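Local coordinates for heat shock protein, putative (Plasmodium falciparum, PDB 1Y6Z) that probably works as an ATP-dependent chaperone of the Hsp90 family that binds unfolded proteins, the crystallised piece being its middle domain, at residues Glu60-Phe66 / Arg92-Arg98; Asn211-Gln216 / Leu232-Glu236. All coordinates share one frame; numbering follows the deposited sequence.

Contact 1 (Glu60-Phe66 / Arg92-Arg98)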
# COMPACT_ATOMS: atom_id res chain seq x y z
N GLU B 60 26.87 8.03 11.69
CA GLU B 60 27.18 8.37 10.29
C GLU B 60 26.30 9.51 9.72
O GLU B 60 26.69 10.15 8.75
CB GLU B 60 26.98 7.16 9.36
CG GLU B 60 27.81 5.95 9.67
CD GLU B 60 27.10 5.00 10.63
OE1 GLU B 60 25.99 5.33 11.07
OE2 GLU B 60 27.65 3.92 10.96
N LEU B 61 25.14 9.78 10.33
CA LEU B 61 24.23 10.77 9.81
C LEU B 61 24.06 11.94 10.74
O LEU B 61 23.13 12.74 10.59
CB LEU B 61 22.85 10.12 9.54
CG LEU B 61 22.88 8.92 8.58
CD1 LEU B 61 21.43 8.35 8.47
CD2 LEU B 61 23.38 9.47 7.25
N SER B 62 24.90 12.03 11.74
CA SER B 62 24.69 13.05 12.76
C SER B 62 25.46 14.34 12.46
O SER B 62 25.49 15.25 13.31
CB SER B 62 25.12 12.52 14.11
OG SER B 62 25.07 13.61 15.05
N LYS B 63 26.16 14.39 11.34
CA LYS B 63 26.91 15.61 10.95
C LYS B 63 26.28 16.22 9.70
O LYS B 63 25.84 17.35 9.74
CB LYS B 63 28.40 15.36 10.75
CG LYS B 63 29.18 15.10 12.06
CD LYS B 63 30.63 14.65 11.74
CE LYS B 63 31.44 14.28 13.00
NZ LYS B 63 32.65 13.45 12.74
N ASN B 64 26.27 15.49 8.60
CA ASN B 64 25.44 15.83 7.44
C ASN B 64 24.24 14.89 7.31
O ASN B 64 24.35 13.70 7.59
CB ASN B 64 26.26 15.73 6.15
CG ASN B 64 25.54 16.34 4.94
OD1 ASN B 64 25.31 15.65 3.93
ND2 ASN B 64 25.14 17.63 5.06
N MET B 65 23.13 15.40 6.78
CA MET B 65 21.98 14.54 6.47
C MET B 65 22.32 13.30 5.68
O MET B 65 21.68 12.26 5.83
CB MET B 65 20.91 15.31 5.70
CG MET B 65 19.86 15.90 6.57
SD MET B 65 18.45 16.17 5.54
CE MET B 65 19.17 16.97 4.17
N PHE B 66 23.31 13.41 4.82
CA PHE B 66 23.67 12.24 4.04
C PHE B 66 25.14 11.92 4.24
O PHE B 66 25.95 12.84 4.42
CB PHE B 66 23.25 12.39 2.57
CG PHE B 66 21.75 12.57 2.40
CD1 PHE B 66 20.89 11.46 2.46
CD2 PHE B 66 21.20 13.83 2.19
CE1 PHE B 66 19.48 11.63 2.33
CE2 PHE B 66 19.81 14.00 2.02
CZ PHE B 66 18.95 12.90 2.12
N ARG B 92 18.12 7.54 -1.60
CA ARG B 92 18.89 8.01 -0.45
C ARG B 92 18.01 8.48 0.70
O ARG B 92 18.49 8.63 1.85
CB ARG B 92 19.85 9.13 -0.85
CG ARG B 92 19.17 10.48 -1.09
CD ARG B 92 20.25 11.57 -1.44
NE ARG B 92 19.63 12.88 -1.58
CZ ARG B 92 20.30 14.04 -1.59
NH1 ARG B 92 21.62 14.06 -1.49
NH2 ARG B 92 19.67 15.18 -1.72
N TRP B 93 16.71 8.71 0.44
CA TRP B 93 15.87 9.09 1.57
C TRP B 93 15.78 7.94 2.61
O TRP B 93 15.44 8.19 3.75
CB TRP B 93 14.49 9.58 1.15
CG TRP B 93 13.60 8.53 0.67
CD1 TRP B 93 13.53 8.07 -0.60
CD2 TRP B 93 12.65 7.77 1.46
NE1 TRP B 93 12.61 7.05 -0.67
CE2 TRP B 93 12.01 6.89 0.57
CE3 TRP B 93 12.24 7.79 2.82
CZ2 TRP B 93 10.99 5.98 0.99
CZ3 TRP B 93 11.19 6.92 3.23
CH2 TRP B 93 10.61 6.01 2.32
N LEU B 94 16.13 6.72 2.22
CA LEU B 94 16.15 5.57 3.11
C LEU B 94 17.50 5.22 3.74
O LEU B 94 17.64 4.14 4.31
CB LEU B 94 15.66 4.33 2.36
CG LEU B 94 14.15 4.43 2.17
CD1 LEU B 94 13.83 3.42 1.10
CD2 LEU B 94 13.42 4.12 3.53
N THR B 95 18.45 6.15 3.64
CA THR B 95 19.81 6.00 4.19
C THR B 95 19.80 5.72 5.69
O THR B 95 20.76 5.16 6.21
CB THR B 95 20.70 7.26 3.91
OG1 THR B 95 22.08 7.00 4.27
CG2 THR B 95 20.21 8.49 4.67
N PHE B 96 18.74 6.12 6.37
CA PHE B 96 18.67 5.94 7.86
C PHE B 96 18.37 4.49 8.24
O PHE B 96 18.58 4.12 9.38
CB PHE B 96 17.67 6.88 8.54
CG PHE B 96 16.22 6.62 8.14
CD1 PHE B 96 15.66 7.27 7.06
CD2 PHE B 96 15.45 5.68 8.84
CE1 PHE B 96 14.31 7.07 6.68
CE2 PHE B 96 14.10 5.42 8.43
CZ PHE B 96 13.55 6.13 7.38
N LEU B 97 17.89 3.65 7.32
CA LEU B 97 17.63 2.26 7.65
C LEU B 97 18.96 1.51 7.94
O LEU B 97 19.98 1.79 7.32
CB LEU B 97 17.00 1.55 6.40
CG LEU B 97 15.60 1.87 5.93
CD1 LEU B 97 15.35 0.88 4.73
CD2 LEU B 97 14.64 1.52 6.99
N ARG B 98 18.93 0.56 8.86
CA ARG B 98 20.05 -0.34 9.08
C ARG B 98 19.49 -1.74 8.88
O ARG B 98 18.36 -2.04 9.28
CB ARG B 98 20.62 -0.15 10.50
CG ARG B 98 21.21 1.23 10.75
CD ARG B 98 22.44 1.37 9.91
NE ARG B 98 23.18 2.63 10.00
CZ ARG B 98 23.06 3.64 9.14
NH1 ARG B 98 22.13 3.60 8.20
NH2 ARG B 98 23.81 4.73 9.27
O HOH W 1 25.57 2.19 11.56
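Phe66 and Arg92 stack flat on each other where two loops of the Hsp90 middle domain meet, beside its five-stranded mixed sheet. Ring and guanidinium planes differ by only 4°, and Arg92 CZ sits 4.1 Å from the Phe66 ring centroid, a cation-pi contact. Arg92 CG lies between its backbone N and carbonyl carbon (chi1 75°) and the chain then runs extended to NE, which lays CD, nearer the backbone, over the middle of that face as a CH-pi contact. Thr95 CG2 comes within 3.8 Å of Phe66 CD1. Leu61 CD1 lies against the backbone of the type I turn Leu94-Leu97, 3.7 Å from Phe96 CA. At the other end Arg98 NH2 forms a salt bridge with Glu60 OE1 over 2.9 Å at 162°; OE1 lies in the guanidinium plane, while NH2 meets it from well above the carboxylate plane. A water links Glu60 OE2 to Arg98 NE.

Glu164 holds Arg92 NH2 in a salt bridge, while Tyr157 of helix 145-164 packs on Leu61 and Thr95. An Asx turn, Phe66 N to Asn64 OD1, shapes the approach to Phe66. Further bonds probably fix the Arg98 guanidinium's rotation: NH1 donates to Thr95 O and Leu97 O, both at 2.9 Å.

Contact 2 (Asn211-Gln216 / Leu232-Glu236)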
# COMPACT_ATOMS: atom_id res chain seq x y z
N ASN B 211 8.64 30.45 12.87
CA ASN B 211 8.39 29.82 14.16
C ASN B 211 6.93 29.36 14.11
O ASN B 211 6.14 29.88 13.31
CB ASN B 211 8.58 30.87 15.27
CG ASN B 211 8.49 30.28 16.67
OD1 ASN B 211 7.41 29.86 17.13
ND2 ASN B 211 9.62 30.27 17.38
N LYS B 212 6.55 28.39 14.93
CA LYS B 212 5.18 27.91 14.96
C LYS B 212 4.20 29.02 15.41
O LYS B 212 3.07 29.11 14.91
CB LYS B 212 5.10 26.69 15.86
CG LYS B 212 3.72 26.12 16.12
CD LYS B 212 3.80 25.15 17.29
CE LYS B 212 2.51 24.35 17.46
NZ LYS B 212 1.27 25.19 17.60
N LYS B 213 4.65 29.85 16.35
CA LYS B 213 3.87 31.01 16.82
C LYS B 213 3.81 32.15 15.81
O LYS B 213 2.73 32.67 15.52
CB LYS B 213 4.45 31.56 18.13
CG LYS B 213 4.80 30.51 19.19
CD LYS B 213 5.94 31.00 20.07
CE LYS B 213 5.56 32.27 20.83
NZ LYS B 213 6.78 33.05 21.17
N THR B 214 4.96 32.55 15.28
CA THR B 214 5.02 33.68 14.36
C THR B 214 4.35 33.41 13.01
O THR B 214 3.95 34.35 12.32
CB THR B 214 6.48 34.17 14.11
OG1 THR B 214 7.08 33.41 13.05
CG2 THR B 214 7.32 34.08 15.38
N ALA B 215 4.24 32.14 12.64
CA ALA B 215 3.77 31.71 11.31
C ALA B 215 2.31 32.08 11.03
O ALA B 215 2.00 32.56 9.95
CB ALA B 215 3.97 30.19 11.12
N GLN B 216 1.44 31.86 12.01
CA GLN B 216 0.02 32.21 11.86
C GLN B 216 -0.29 33.70 12.07
O GLN B 216 -1.41 34.15 11.81
CB GLN B 216 -0.89 31.33 12.73
CG GLN B 216 -0.44 31.17 14.17
CD GLN B 216 -1.55 30.63 15.05
OE1 GLN B 216 -2.38 29.82 14.61
NE2 GLN B 216 -1.57 31.07 16.30
N LEU B 232 -1.19 24.88 6.55
CA LEU B 232 -0.02 24.22 7.14
C LEU B 232 1.16 25.18 7.20
O LEU B 232 1.28 26.06 6.36
CB LEU B 232 0.43 23.06 6.26
CG LEU B 232 -0.70 22.12 5.86
CD1 LEU B 232 -0.19 21.28 4.64
CD2 LEU B 232 -1.08 21.34 7.10
N PHE B 233 2.05 24.94 8.15
CA PHE B 233 3.27 25.75 8.26
C PHE B 233 4.52 25.04 7.70
O PHE B 233 4.83 23.91 8.08
CB PHE B 233 3.51 26.11 9.72
CG PHE B 233 2.37 26.88 10.38
CD1 PHE B 233 2.13 26.74 11.74
CD2 PHE B 233 1.55 27.74 9.65
CE1 PHE B 233 1.08 27.45 12.37
CE2 PHE B 233 0.49 28.45 10.26
CZ PHE B 233 0.26 28.30 11.60
N SER B 234 5.21 25.73 6.79
CA SER B 234 6.57 25.38 6.38
C SER B 234 7.59 26.17 7.25
O SER B 234 7.56 27.40 7.34
CB SER B 234 6.75 25.62 4.88
OG SER B 234 8.11 25.56 4.47
N LEU B 235 8.44 25.44 7.96
CA LEU B 235 9.38 26.08 8.85
C LEU B 235 10.83 25.82 8.42
O LEU B 235 11.76 26.37 8.99
CB LEU B 235 9.11 25.68 10.29
CG LEU B 235 7.67 25.74 10.83
CD1 LEU B 235 7.57 25.17 12.23
CD2 LEU B 235 7.03 27.15 10.82
N GLU B 236 11.05 25.01 7.39
CA GLU B 236 12.39 24.98 6.84
C GLU B 236 12.48 24.68 5.37
O GLU B 236 11.47 24.22 4.77
CB GLU B 236 13.29 24.06 7.63
CG GLU B 236 13.02 22.57 7.53
CD GLU B 236 14.02 21.82 8.41
OE1 GLU B 236 13.59 21.42 9.53
OE2 GLU B 236 15.24 21.74 8.00
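A single short turn of helix, 212-215, packs here against the end of strand 231-234 of the small parallel sheet in the C-terminal part of this Hsp90 middle-domain fragment. Its one backbone bond within 211-216, Ala215 N to Asn211 O, is weak. Phe233 carries the contact. Its CG lies anti to the carbonyl carbon (chi1 -58°), and the ring extends to the helix, where Ala215 CB stands over the centre of one face, 3.7 Å from the centroid and 11° off the normal, a CH-pi contact. Gln216 reaches the ring's far end with its aliphatic part, CB lying 3.4 Å from Phe233 CZ. Lys212 contributes its backbone, with O 3.6 Å from Phe233 CE1, while its NZ turns elsewhere to bond Gly184 O.

One residue past the strand, Leu235 meets the start of the helix: its CD2 lies 3.8 Å from Asn211 O and 4.3 Å from Ala215 CB. No hydrogen bond joins the two segments, so apolar and van der Waals contacts do the work. Tyr179, which also bonds the Phe233 backbone, and Ile181 pack on the Phe233 side chain as well. Asn211 caps the helix with its side chain, OD1 accepting from Lys213 N at 2.9 Å through a lone pair in the carbonyl plane.

Following the chain from the N terminus, contact 1 closes first, bringing the loop after strand 47-53 back together with the loop that leads into strand 98-103. The 25 residues between its segments include strands 73-77 and 80-83 of the five-stranded sheet. The chain then runs through helices 121-141 and 145-164, both of which touch contact 1, before entering the smaller parallel sheet. There contact 2 closes a shorter loop: 15 residues, helix 222-226 among them, lie between 211-216 and 232-236. The loops follow in series, neither nesting nor crossing. The centres of the two contacts lie about 26 Å apart; contact 1 joins two loops beside the five-stranded sheet, contact 2 a short helix to a strand end.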